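PDB 1MQV: cytochrome c' from Rhodopseudomonas palustris, which carries a covalently bound high-spin heme c without a sixth ligand and is an electron-transfer protein whose exact function is not known. Local coordinates for residues K75-D79 with C116-F120; S48-P52 with F82-A86; V4-R8 with L54-S59. The protein carries 3 engineered substitutions. All blocks are in the same frame, centred on the assembly; numbering follows the deposited sequence.

Contact 1 of 3, residues K75-D79 with C116-F120; sequences KAKFD and CHDDF. With HEC (heme c), chain C.
Phe-78 of helix 75-95 turns its ring edge, led by CD1, onto one face of Phe-120 in helix 99-120: a T-shaped (edge-to-face) pair with centroids 5.3 Å apart and planes at 76°. CE1 of Phe-78 lies 4.1 Å from SG of Cys-116, an oblique sulfur-aromatic contact. That sulfur is the thioether link to heme c, with Cys-116 SG 1.9 Å from HEC CAC. The next residue, His-117, binds the heme iron through NE2 at 2.1 Å, which is the Cys-His ending of the CXXCH heme motif. Nearer the surface, the extended chain of Lys-77, its CG anti to the backbone N (chi1 171°), passes CD along the Phe-120 ring edge. Its NZ forms a salt bridge to Asp-119 OD2 at 3.1 Å, reaching it from above the carboxylate plane. An alanine at Asp-119 has no carboxylate, and the Lys-77 ammonium is likely to be left without a charged mate here, free to turn. In the backbone of helix 99-120, Cys-116 O accepts from both Asp-119 N and Phe-120 N. The two helical segments run nearly antiparallel, at 154° with axes 11.6 Å apart; Ile-71, in the loop before helix 75-95, touches both Phe-78 and Phe-120.

Contact 2 of 3, residues S48-P52 with F82-A86; sequences SKKLP and FAKLA. With HEC (heme c), chain C.
Ser-48 and Phe-82 bring their CA atoms to 5.3 Å where the end of helix 34-50, passing into a 3-10 segment that begins at Leu-51, lies against helix 75-95. This is an interhelical contact of the cytochrome c' four-helix bundle, made close to heme c. The Phe-82 ring lies between the 3-10 segment and the heme. Over one of its faces stands Leu-51 CB, 3.8 Å from the Phe-82 ring centroid and 17° off the ring normal, a CH-pi contact displaced toward the rim. Over the opposite face HEC CBC sits above the centre, and Phe-82 CE1 approaches HEC C3C to 3.5 Å. The ring is therefore clamped between an aliphatic side chain and the heme corner that carries the Cys-116 thioether. Leu-51 CD1, on the same side of the ring as CB but beyond its rim, lies 3.6 Å from Phe-82 CE1, and Pro-52 CG touches Phe-82 CB. One helical turn further along helix 75-95, the Ala-86 methyl packs against Ser-48, with Ala-86 CB 3.7 Å from Ser-48 CB, and also meets Lys-49 CG. Leu-85 CD2 lies between Ser-48 OG and HEC CBB, and its side chain also meets Val-109 and Asn-112 of helix 99-120. Leu-51 faces Ile-11, Leu-12 and Met-15 of helix 4-27. The buried hydroxyl of Ser-48 is satisfied within its own helix: OG, held beside the backbone N (chi1 -63°), hydrogen-bonds to Ile-44 O while pressing to 3.3 Å from Leu-85 CD2.

Contact 3 of 3, residues V4-R8 with L54-S59; sequences VIAQR and LFPADS. With HEC (heme c), chain C.
Val-4 and Leu-54 approach to 5.7 Å between CA atoms, where the first turn of helix 4-27 meets an irregular segment that tightens into a 3-10 turn at 57-59. Arg-8 and Leu-54 carry the contact. Leu-54 CD1 packs on Arg-8 CB, and its CD2 on Val-4 CG1 and Gln-7 NE2. The CG of Arg-8 takes the crowded position between the backbone N and the carbonyl carbon (chi1 72°), from which the chain runs extended to NE across the Phe-55 ring. Arg-8 CD makes a CH-pi contact over that ring, 3.9 Å from the Phe-55 centroid, and the guanidinium continues nearly parallel to the ring, the planes 13° apart. Ile-5 CG1 covers the other guanidinium face, so the group is held flat from both sides. Its N-H groups find several acceptors, most of them near the guanidinium plane. NH1 gives a nearly straight bond to Leu-54 O at 3.0 Å, in the carbonyl plane on a lone pair, and a more bent one to Ser-59 OG at 3.2 Å. Arg-8 NE bonds to HEC O2D, a heme propionate oxygen, at 2.9 Å with an angle of 168°. NH2 reaches Ser-59 O through a water and also bonds Thr-65 OG1. Val-4 CG2 packs 3.8 Å from Pro-56 CD. The contact ties the start of helix 4-27 to the connection between helices 34-50 and 75-95, at the propionate side of heme c.

All three contacts border heme c, each in its own way: contact 1 supplies a thioether and the iron ligand, contact 2 sets the Phe-82 ring against one pyrrole corner, and contact 3 binds a propionate. Contacts 1 and 2 share helix 75-95, their centres about 11 Å apart. Contact 3 lies farther off, its centre about 14 Å from that of contact 1 and about 15 Å from that of contact 2, yet it touches both. Phe-55 makes the join: its CG is 3.6 Å from Phe-78 CE2 in an edge-to-face pair, and its CE1 is 4.1 Å from Phe-82 CE2. Leu-51 CD2 adds a second link, 3.9 Å from Arg-8 CB.

Contact 1 of 3, residues K75-D79 with C116-F120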
loop_
_atom_site.group_PDB
_atom_site.type_symbol
_atom_site.label_atom_id
_atom_site.label_comp_id
_atom_site.label_asym_id
_atom_site.label_seq_id
_atom_site.Cartn_x
_atom_site.Cartn_y
_atom_site.Cartn_z
ATOM N N LYS A 75 16.976 0.152 -5.031
ATOM C CA LYS A 75 16.237 -0.831 -4.251
ATOM C C LYS A 75 16.071 -0.507 -2.786
ATOM O O LYS A 75 15.018 -0.780 -2.244
ATOM C CB LYS A 75 16.833 -2.239 -4.388
ATOM C CG LYS A 75 15.851 -3.364 -3.953
ATOM C CD LYS A 75 14.681 -3.490 -4.934
ATOM C CE LYS A 75 13.644 -4.547 -4.487
ATOM N NZ LYS A 75 14.231 -5.762 -3.862
ATOM N N ALA A 76 17.096 0.065 -2.153
ATOM C CA ALA A 76 16.987 0.393 -0.722
ATOM C C ALA A 76 15.856 1.394 -0.507
ATOM O O ALA A 76 15.059 1.258 0.426
ATOM C CB ALA A 76 18.294 0.978 -0.213
ATOM N N LYS A 77 15.789 2.400 -1.369
ATOM C CA LYS A 77 14.735 3.398 -1.286
ATOM C C LYS A 77 13.376 2.768 -1.508
ATOM O O LYS A 77 12.433 3.070 -0.779
ATOM C CB LYS A 77 14.980 4.512 -2.314
ATOM C CG LYS A 77 13.828 5.520 -2.478
ATOM C CD LYS A 77 14.142 6.504 -3.601
ATOM C CE LYS A 77 12.968 7.418 -3.903
ATOM N NZ LYS A 77 13.241 8.213 -5.138
ATOM N N PHE A 78 13.268 1.886 -2.513
ATOM C CA PHE A 78 11.995 1.229 -2.814
ATOM C C PHE A 78 11.559 0.401 -1.604
ATOM O O PHE A 78 10.416 0.565 -1.148
ATOM C CB PHE A 78 12.170 0.365 -4.096
ATOM C CG PHE A 78 10.996 -0.521 -4.425
ATOM C CD1 PHE A 78 9.903 -0.014 -5.148
ATOM C CD2 PHE A 78 11.034 -1.871 -4.115
ATOM C CE1 PHE A 78 8.875 -0.865 -5.563
ATOM C CE2 PHE A 78 10.002 -2.734 -4.533
ATOM C CZ PHE A 78 8.925 -2.222 -5.262
ATOM N N ASP A 79 12.450 -0.461 -1.066
ATOM C CA ASP A 79 12.135 -1.297 0.096
ATOM C C ASP A 79 11.674 -0.451 1.292
ATOM O O ASP A 79 10.718 -0.785 1.985
ATOM C CB ASP A 79 13.357 -2.084 0.582
ATOM C CG ASP A 79 13.773 -3.185 -0.369
ATOM O OD1 ASP A 79 13.008 -3.518 -1.304
ATOM O OD2 ASP A 79 14.864 -3.730 -0.152
ATOM N N CYS A 116 5.317 6.190 -4.264
ATOM C CA CYS A 116 6.055 5.098 -4.838
ATOM C C CYS A 116 5.646 4.954 -6.305
ATOM O O CYS A 116 6.499 4.754 -7.172
ATOM C CB CYS A 116 5.733 3.801 -4.105
ATOM S SG CYS A 116 6.650 2.470 -4.777
ATOM N N HIS A 117 4.354 5.044 -6.581
ATOM C CA HIS A 117 3.896 4.889 -7.966
ATOM C C HIS A 117 4.574 5.881 -8.904
ATOM O O HIS A 117 4.982 5.519 -9.992
ATOM C CB HIS A 117 2.357 4.997 -8.049
ATOM C CG HIS A 117 1.646 3.899 -7.316
ATOM N ND1 HIS A 117 0.328 3.984 -6.933
ATOM C CD2 HIS A 117 2.074 2.681 -6.905
ATOM C CE1 HIS A 117 -0.031 2.870 -6.322
ATOM N NE2 HIS A 117 1.022 2.055 -6.288
ATOM N N ASP A 118 4.758 7.123 -8.480
ATOM C CA ASP A 118 5.383 8.063 -9.389
ATOM C C ASP A 118 6.799 7.703 -9.811
ATOM O O ASP A 118 7.206 8.118 -10.890
ATOM C CB ASP A 118 5.351 9.481 -8.824
ATOM C CG ASP A 118 3.936 10.045 -8.736
ATOM O OD1 ASP A 118 3.040 9.599 -9.473
ATOM O OD2 ASP A 118 3.716 10.964 -7.926
ATOM N N ASP A 119 7.540 6.939 -8.997
ATOM C CA ASP A 119 8.885 6.553 -9.360
ATOM C C ASP A 119 9.056 5.137 -9.861
ATOM O O ASP A 119 9.930 4.871 -10.696
ATOM C CB ASP A 119 9.860 6.691 -8.175
ATOM C CG ASP A 119 10.275 8.152 -7.877
ATOM O OD1 ASP A 119 10.366 8.950 -8.823
ATOM O OD2 ASP A 119 10.520 8.498 -6.690
ATOM N N PHE A 120 8.195 4.237 -9.413
ATOM C CA PHE A 120 8.420 2.814 -9.679
ATOM C C PHE A 120 7.316 2.002 -10.345
ATOM O O PHE A 120 7.482 0.786 -10.475
ATOM C CB PHE A 120 8.754 2.179 -8.326
ATOM C CG PHE A 120 9.933 2.828 -7.634
ATOM C CD1 PHE A 120 11.207 2.707 -8.157
ATOM C CD2 PHE A 120 9.771 3.550 -6.441
ATOM C CE1 PHE A 120 12.330 3.284 -7.516
ATOM C CE2 PHE A 120 10.883 4.121 -5.800
ATOM C CZ PHE A 120 12.166 3.986 -6.336
HETATM FE FE HEC C . 0.988 0.098 -5.487
HETATM C CHA HEC C . 0.616 -1.869 -8.193
HETATM C CHB HEC C . -2.388 -0.025 -4.953
HETATM C CHC HEC C . 1.399 1.402 -2.390
HETATM C CHD HEC C . 4.506 -0.136 -5.750
HETATM N NA HEC C . -0.612 -0.787 -6.424
HETATM C C1A HEC C . -0.520 -1.565 -7.538
HETATM C C2A HEC C . -1.818 -1.995 -7.902
HETATM C C3A HEC C . -2.738 -1.453 -6.997
HETATM C C4A HEC C . -1.924 -0.699 -6.069
HETATM C CMA HEC C . -4.228 -1.505 -6.871
HETATM C CAA HEC C . -2.157 -2.826 -9.133
HETATM C CBA HEC C . -2.086 -4.295 -8.782
HETATM C CGA HEC C . -2.611 -5.172 -9.927
HETATM O O1A HEC C . -3.758 -5.618 -9.825
HETATM O O2A HEC C . -1.870 -5.394 -10.904
HETATM N NB HEC C . -0.211 0.593 -4.039
HETATM C C1B HEC C . -1.596 0.608 -4.005
HETATM C C2B HEC C . -2.147 1.296 -2.817
HETATM C C3B HEC C . -1.087 1.703 -2.105
HETATM C C4B HEC C . 0.120 1.234 -2.845
HETATM C CMB HEC C . -3.671 1.504 -2.560
HETATM C CAB HEC C . -1.064 2.461 -0.854
HETATM C CBB HEC C . -1.825 2.120 0.274
HETATM N NC HEC C . 2.588 0.461 -4.310
HETATM C C1C HEC C . 2.583 1.040 -3.041
HETATM C C2C HEC C . 3.891 1.297 -2.574
HETATM C C3C HEC C . 4.812 0.899 -3.509
HETATM C C4C HEC C . 3.942 0.376 -4.606
HETATM C CMC HEC C . 4.240 2.109 -1.281
HETATM C CAC HEC C . 6.262 0.993 -3.597
HETATM C CBC HEC C . 7.024 1.106 -2.343
HETATM N ND HEC C . 2.347 -0.792 -6.708
HETATM C C1D HEC C . 3.714 -0.714 -6.788
HETATM C C2D HEC C . 4.233 -1.365 -8.009
HETATM C C3D HEC C . 3.119 -1.828 -8.667
HETATM C C4D HEC C . 1.946 -1.501 -7.859
HETATM C CMD HEC C . 5.750 -1.648 -8.220
HETATM C CAD HEC C . 3.173 -2.688 -10.018
HETATM C CBD HEC C . 3.151 -4.169 -9.530
HETATM C CGD HEC C . 3.414 -5.106 -10.705
HETATM O O1D HEC C . 2.789 -4.845 -11.743
HETATM O O2D HEC C . 4.222 -6.048 -10.580
HETATM O O HOH W 1 11.721 10.111 -5.173
#

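Contact 2 of 3, residues S48-P52 with F82-A86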
loop_
_atom_site.group_PDB
_atom_site.type_symbol
_atom_site.label_atom_id
_atom_site.label_comp_id
_atom_site.label_asym_id
_atom_site.label_seq_id
_atom_site.Cartn_x
_atom_site.Cartn_y
_atom_site.Cartn_z
ATOM N N SER A 48 2.312 -4.496 3.200
ATOM C CA SER A 48 3.564 -3.765 3.045
ATOM C C SER A 48 4.761 -4.494 3.675
ATOM O O SER A 48 5.922 -4.186 3.353
ATOM C CB SER A 48 3.401 -2.348 3.660
ATOM O OG SER A 48 2.401 -1.624 2.950
ATOM N N LYS A 49 4.497 -5.435 4.580
ATOM C CA LYS A 49 5.590 -6.175 5.194
ATOM C C LYS A 49 5.924 -7.406 4.346
ATOM O O LYS A 49 7.012 -7.962 4.438
ATOM C CB LYS A 49 5.228 -6.575 6.604
ATOM C CG LYS A 49 5.233 -5.424 7.562
ATOM C CD LYS A 49 4.569 -5.835 8.883
ATOM C CE LYS A 49 4.963 -4.858 9.978
ATOM N NZ LYS A 49 4.159 -5.199 11.193
ATOM N N LYS A 50 4.991 -7.791 3.497
ATOM C CA LYS A 50 5.197 -8.947 2.632
ATOM C C LYS A 50 5.822 -8.558 1.307
ATOM O O LYS A 50 6.662 -9.290 0.784
ATOM C CB LYS A 50 3.856 -9.633 2.359
ATOM C CG LYS A 50 3.255 -10.328 3.568
ATOM C CD LYS A 50 1.939 -10.991 3.168
ATOM C CE LYS A 50 1.189 -11.466 4.414
ATOM N NZ LYS A 50 -0.175 -12.007 4.128
ATOM N N LEU A 51 5.431 -7.397 0.759
ATOM C CA LEU A 51 5.916 -6.962 -0.558
ATOM C C LEU A 51 7.432 -6.843 -0.799
ATOM O O LEU A 51 7.886 -7.113 -1.909
ATOM C CB LEU A 51 5.170 -5.671 -1.009
ATOM C CG LEU A 51 3.679 -6.010 -1.322
ATOM C CD1 LEU A 51 2.734 -4.797 -1.144
ATOM C CD2 LEU A 51 3.570 -6.621 -2.745
ATOM N N PRO A 52 8.241 -6.476 0.234
ATOM C CA PRO A 52 9.692 -6.353 0.043
ATOM C C PRO A 52 10.371 -7.611 -0.440
ATOM O O PRO A 52 11.441 -7.540 -1.025
ATOM C CB PRO A 52 10.184 -5.979 1.428
ATOM C CG PRO A 52 9.068 -5.068 1.899
ATOM C CD PRO A 52 7.844 -5.899 1.538
ATOM N N PHE A 82 8.109 0.852 1.362
ATOM C CA PHE A 82 7.084 -0.063 1.831
ATOM C C PHE A 82 7.145 -0.070 3.361
ATOM O O PHE A 82 6.116 -0.186 4.038
ATOM C CB PHE A 82 7.297 -1.490 1.345
ATOM C CG PHE A 82 6.757 -1.741 -0.013
ATOM C CD1 PHE A 82 5.391 -1.641 -0.267
ATOM C CD2 PHE A 82 7.602 -2.172 -1.026
ATOM C CE1 PHE A 82 4.867 -1.978 -1.504
ATOM C CE2 PHE A 82 7.081 -2.512 -2.271
ATOM C CZ PHE A 82 5.719 -2.419 -2.507
ATOM N N ALA A 83 8.351 0.032 3.912
ATOM C CA ALA A 83 8.476 0.027 5.375
ATOM C C ALA A 83 7.798 1.290 5.914
ATOM O O ALA A 83 7.199 1.264 7.020
ATOM C CB ALA A 83 9.914 0.009 5.805
ATOM N N LYS A 84 7.920 2.380 5.165
ATOM C CA LYS A 84 7.281 3.645 5.562
ATOM C C LYS A 84 5.758 3.486 5.565
ATOM O O LYS A 84 5.070 3.865 6.505
ATOM C CB LYS A 84 7.709 4.784 4.613
ATOM C CG LYS A 84 7.007 6.118 4.836
ATOM C CD LYS A 84 7.693 7.249 4.080
ATOM C CE LYS A 84 6.922 8.545 4.276
ATOM N NZ LYS A 84 7.409 9.572 3.366
ATOM N N LEU A 85 5.214 2.854 4.535
ATOM C CA LEU A 85 3.783 2.672 4.510
ATOM C C LEU A 85 3.329 1.741 5.616
ATOM O O LEU A 85 2.293 1.964 6.225
ATOM C CB LEU A 85 3.346 2.147 3.112
ATOM C CG LEU A 85 1.862 1.755 2.994
ATOM C CD1 LEU A 85 0.858 2.952 3.292
ATOM C CD2 LEU A 85 1.708 1.226 1.540
ATOM N N ALA A 86 4.122 0.705 5.916
ATOM C CA ALA A 86 3.748 -0.225 6.952
ATOM C C ALA A 86 3.711 0.509 8.276
ATOM O O ALA A 86 2.768 0.367 9.045
ATOM C CB ALA A 86 4.759 -1.413 7.007
HETATM FE FE HEC C . 0.988 0.098 -5.487
HETATM C CHA HEC C . 0.616 -1.869 -8.193
HETATM C CHB HEC C . -2.388 -0.025 -4.953
HETATM C CHC HEC C . 1.399 1.402 -2.390
HETATM C CHD HEC C . 4.506 -0.136 -5.750
HETATM N NA HEC C . -0.612 -0.787 -6.424
HETATM C C1A HEC C . -0.520 -1.565 -7.538
HETATM C C2A HEC C . -1.818 -1.995 -7.902
HETATM C C3A HEC C . -2.738 -1.453 -6.997
HETATM C C4A HEC C . -1.924 -0.699 -6.069
HETATM C CMA HEC C . -4.228 -1.505 -6.871
HETATM C CAA HEC C . -2.157 -2.826 -9.133
HETATM C CBA HEC C . -2.086 -4.295 -8.782
HETATM C CGA HEC C . -2.611 -5.172 -9.927
HETATM O O1A HEC C . -3.758 -5.618 -9.825
HETATM O O2A HEC C . -1.870 -5.394 -10.904
HETATM N NB HEC C . -0.211 0.593 -4.039
HETATM C C1B HEC C . -1.596 0.608 -4.005
HETATM C C2B HEC C . -2.147 1.296 -2.817
HETATM C C3B HEC C . -1.087 1.703 -2.105
HETATM C C4B HEC C . 0.120 1.234 -2.845
HETATM C CMB HEC C . -3.671 1.504 -2.560
HETATM C CAB HEC C . -1.064 2.461 -0.854
HETATM C CBB HEC C . -1.825 2.120 0.274
HETATM N NC HEC C . 2.588 0.461 -4.310
HETATM C C1C HEC C . 2.583 1.040 -3.041
HETATM C C2C HEC C . 3.891 1.297 -2.574
HETATM C C3C HEC C . 4.812 0.899 -3.509
HETATM C C4C HEC C . 3.942 0.376 -4.606
HETATM C CMC HEC C . 4.240 2.109 -1.281
HETATM C CAC HEC C . 6.262 0.993 -3.597
HETATM C CBC HEC C . 7.024 1.106 -2.343
HETATM N ND HEC C . 2.347 -0.792 -6.708
HETATM C C1D HEC C . 3.714 -0.714 -6.788
HETATM C C2D HEC C . 4.233 -1.365 -8.009
HETATM C C3D HEC C . 3.119 -1.828 -8.667
HETATM C C4D HEC C . 1.946 -1.501 -7.859
HETATM C CMD HEC C . 5.750 -1.648 -8.220
HETATM C CAD HEC C . 3.173 -2.688 -10.018
HETATM C CBD HEC C . 3.151 -4.169 -9.530
HETATM C CGD HEC C . 3.414 -5.106 -10.705
HETATM O O1D HEC C . 2.789 -4.845 -11.743
HETATM O O2D HEC C . 4.222 -6.048 -10.580
#

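Contact 3 of 3, residues V4-R8 with L54-S59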
loop_
_atom_site.group_PDB
_atom_site.type_symbol
_atom_site.label_atom_id
_atom_site.label_comp_id
_atom_site.label_asym_id
_atom_site.label_seq_id
_atom_site.Cartn_x
_atom_site.Cartn_y
_atom_site.Cartn_z
ATOM N N VAL A 4 6.348 -14.637 -8.796
ATOM C CA VAL A 4 6.280 -13.553 -7.819
ATOM C C VAL A 4 5.516 -12.377 -8.385
ATOM O O VAL A 4 4.993 -11.573 -7.616
ATOM C CB VAL A 4 7.670 -13.001 -7.447
ATOM C CG1 VAL A 4 8.395 -13.959 -6.535
ATOM C CG2 VAL A 4 8.473 -12.749 -8.728
ATOM N N ILE A 5 5.485 -12.238 -9.712
ATOM C CA ILE A 5 4.770 -11.102 -10.308
ATOM C C ILE A 5 3.296 -11.333 -10.045
ATOM O O ILE A 5 2.561 -10.417 -9.725
ATOM C CB ILE A 5 5.047 -10.965 -11.850
ATOM C CG1 ILE A 5 6.381 -10.249 -12.063
ATOM C CG2 ILE A 5 3.998 -10.083 -12.543
ATOM C CD1 ILE A 5 6.898 -10.343 -13.473
ATOM N N ALA A 6 2.853 -12.578 -10.147
ATOM C CA ALA A 6 1.453 -12.827 -9.886
ATOM C C ALA A 6 1.178 -12.665 -8.396
ATOM O O ALA A 6 0.123 -12.147 -8.002
ATOM C CB ALA A 6 1.070 -14.233 -10.353
ATOM N N GLN A 7 2.116 -13.073 -7.555
ATOM C CA GLN A 7 1.901 -12.965 -6.122
ATOM C C GLN A 7 1.770 -11.532 -5.675
ATOM O O GLN A 7 0.857 -11.182 -4.914
ATOM C CB GLN A 7 3.068 -13.531 -5.336
ATOM C CG GLN A 7 3.086 -15.023 -5.172
ATOM C CD GLN A 7 4.377 -15.473 -4.526
ATOM O OE1 GLN A 7 5.187 -16.132 -5.158
ATOM N NE2 GLN A 7 4.575 -15.105 -3.265
ATOM N N ARG A 8 2.702 -10.714 -6.127
ATOM C CA ARG A 8 2.719 -9.305 -5.689
ATOM C C ARG A 8 1.540 -8.526 -6.245
ATOM O O ARG A 8 0.996 -7.666 -5.566
ATOM C CB ARG A 8 4.068 -8.628 -6.035
ATOM C CG ARG A 8 4.292 -8.342 -7.524
ATOM C CD ARG A 8 5.771 -8.314 -7.832
ATOM N NE ARG A 8 6.063 -7.694 -9.122
ATOM C CZ ARG A 8 7.263 -7.744 -9.716
ATOM N NH1 ARG A 8 8.276 -8.392 -9.139
ATOM N NH2 ARG A 8 7.459 -7.140 -10.878
ATOM N N LEU A 54 9.109 -9.672 -2.666
ATOM C CA LEU A 54 8.588 -10.089 -3.992
ATOM C C LEU A 54 9.017 -9.338 -5.255
ATOM O O LEU A 54 8.316 -9.391 -6.283
ATOM C CB LEU A 54 7.060 -10.108 -3.907
ATOM C CG LEU A 54 6.467 -10.940 -2.809
ATOM C CD1 LEU A 54 4.928 -10.741 -2.847
ATOM C CD2 LEU A 54 6.785 -12.418 -3.061
ATOM N N PHE A 55 10.128 -8.594 -5.191
ATOM C CA PHE A 55 10.613 -7.869 -6.354
ATOM C C PHE A 55 12.067 -8.253 -6.680
ATOM O O PHE A 55 12.983 -7.460 -6.542
ATOM C CB PHE A 55 10.509 -6.333 -6.145
ATOM C CG PHE A 55 9.084 -5.818 -6.169
ATOM C CD1 PHE A 55 8.279 -5.909 -5.021
ATOM C CD2 PHE A 55 8.526 -5.301 -7.343
ATOM C CE1 PHE A 55 6.950 -5.501 -5.048
ATOM C CE2 PHE A 55 7.180 -4.882 -7.377
ATOM C CZ PHE A 55 6.398 -4.986 -6.217
ATOM N N PRO A 56 12.291 -9.492 -7.137
ATOM C CA PRO A 56 13.661 -9.919 -7.466
ATOM C C PRO A 56 14.132 -9.384 -8.815
ATOM O O PRO A 56 13.341 -9.229 -9.734
ATOM C CB PRO A 56 13.553 -11.447 -7.470
ATOM C CG PRO A 56 12.152 -11.668 -8.063
ATOM C CD PRO A 56 11.290 -10.539 -7.452
ATOM N N ALA A 57 15.429 -9.099 -8.940
ATOM C CA ALA A 57 15.948 -8.606 -10.214
ATOM C C ALA A 57 15.711 -9.619 -11.373
ATOM O O ALA A 57 15.569 -9.215 -12.526
ATOM C CB ALA A 57 17.443 -8.271 -10.073
ATOM N N ASP A 58 15.647 -10.918 -11.084
ATOM C CA ASP A 58 15.420 -11.878 -12.177
ATOM C C ASP A 58 13.981 -11.827 -12.714
ATOM O O ASP A 58 13.588 -12.617 -13.571
ATOM C CB ASP A 58 15.810 -13.320 -11.782
ATOM C CG ASP A 58 15.089 -13.825 -10.556
ATOM O OD1 ASP A 58 13.899 -13.518 -10.393
ATOM O OD2 ASP A 58 15.714 -14.553 -9.754
ATOM N N SER A 59 13.189 -10.893 -12.205
ATOM C CA SER A 59 11.849 -10.762 -12.701
ATOM C C SER A 59 11.712 -9.417 -13.414
ATOM O O SER A 59 10.596 -9.003 -13.793
ATOM C CB SER A 59 10.855 -10.859 -11.560
ATOM O OG SER A 59 10.319 -9.583 -11.300
HETATM FE FE HEC C . 0.988 0.098 -5.487
HETATM C CHA HEC C . 0.616 -1.869 -8.193
HETATM C CHB HEC C . -2.388 -0.025 -4.953
HETATM C CHC HEC C . 1.399 1.402 -2.390
HETATM C CHD HEC C . 4.506 -0.136 -5.750
HETATM N NA HEC C . -0.612 -0.787 -6.424
HETATM C C1A HEC C . -0.520 -1.565 -7.538
HETATM C C2A HEC C . -1.818 -1.995 -7.902
HETATM C C3A HEC C . -2.738 -1.453 -6.997
HETATM C C4A HEC C . -1.924 -0.699 -6.069
HETATM C CMA HEC C . -4.228 -1.505 -6.871
HETATM C CAA HEC C . -2.157 -2.826 -9.133
HETATM C CBA HEC C . -2.086 -4.295 -8.782
HETATM C CGA HEC C . -2.611 -5.172 -9.927
HETATM O O1A HEC C . -3.758 -5.618 -9.825
HETATM O O2A HEC C . -1.870 -5.394 -10.904
HETATM N NB HEC C . -0.211 0.593 -4.039
HETATM C C1B HEC C . -1.596 0.608 -4.005
HETATM C C2B HEC C . -2.147 1.296 -2.817
HETATM C C3B HEC C . -1.087 1.703 -2.105
HETATM C C4B HEC C . 0.120 1.234 -2.845
HETATM C CMB HEC C . -3.671 1.504 -2.560
HETATM C CAB HEC C . -1.064 2.461 -0.854
HETATM C CBB HEC C . -1.825 2.120 0.274
HETATM N NC HEC C . 2.588 0.461 -4.310
HETATM C C1C HEC C . 2.583 1.040 -3.041
HETATM C C2C HEC C . 3.891 1.297 -2.574
HETATM C C3C HEC C . 4.812 0.899 -3.509
HETATM C C4C HEC C . 3.942 0.376 -4.606
HETATM C CMC HEC C . 4.240 2.109 -1.281
HETATM C CAC HEC C . 6.262 0.993 -3.597
HETATM C CBC HEC C . 7.024 1.106 -2.343
HETATM N ND HEC C . 2.347 -0.792 -6.708
HETATM C C1D HEC C . 3.714 -0.714 -6.788
HETATM C C2D HEC C . 4.233 -1.365 -8.009
HETATM C C3D HEC C . 3.119 -1.828 -8.667
HETATM C C4D HEC C . 1.946 -1.501 -7.859
HETATM C CMD HEC C . 5.750 -1.648 -8.220
HETATM C CAD HEC C . 3.173 -2.688 -10.018
HETATM C CBD HEC C . 3.151 -4.169 -9.530
HETATM C CGD HEC C . 3.414 -5.106 -10.705
HETATM O O1D HEC C . 2.789 -4.845 -11.743
HETATM O O2D HEC C . 4.222 -6.048 -10.580
HETATM O O HOH W 2 9.872 -6.758 -12.200
#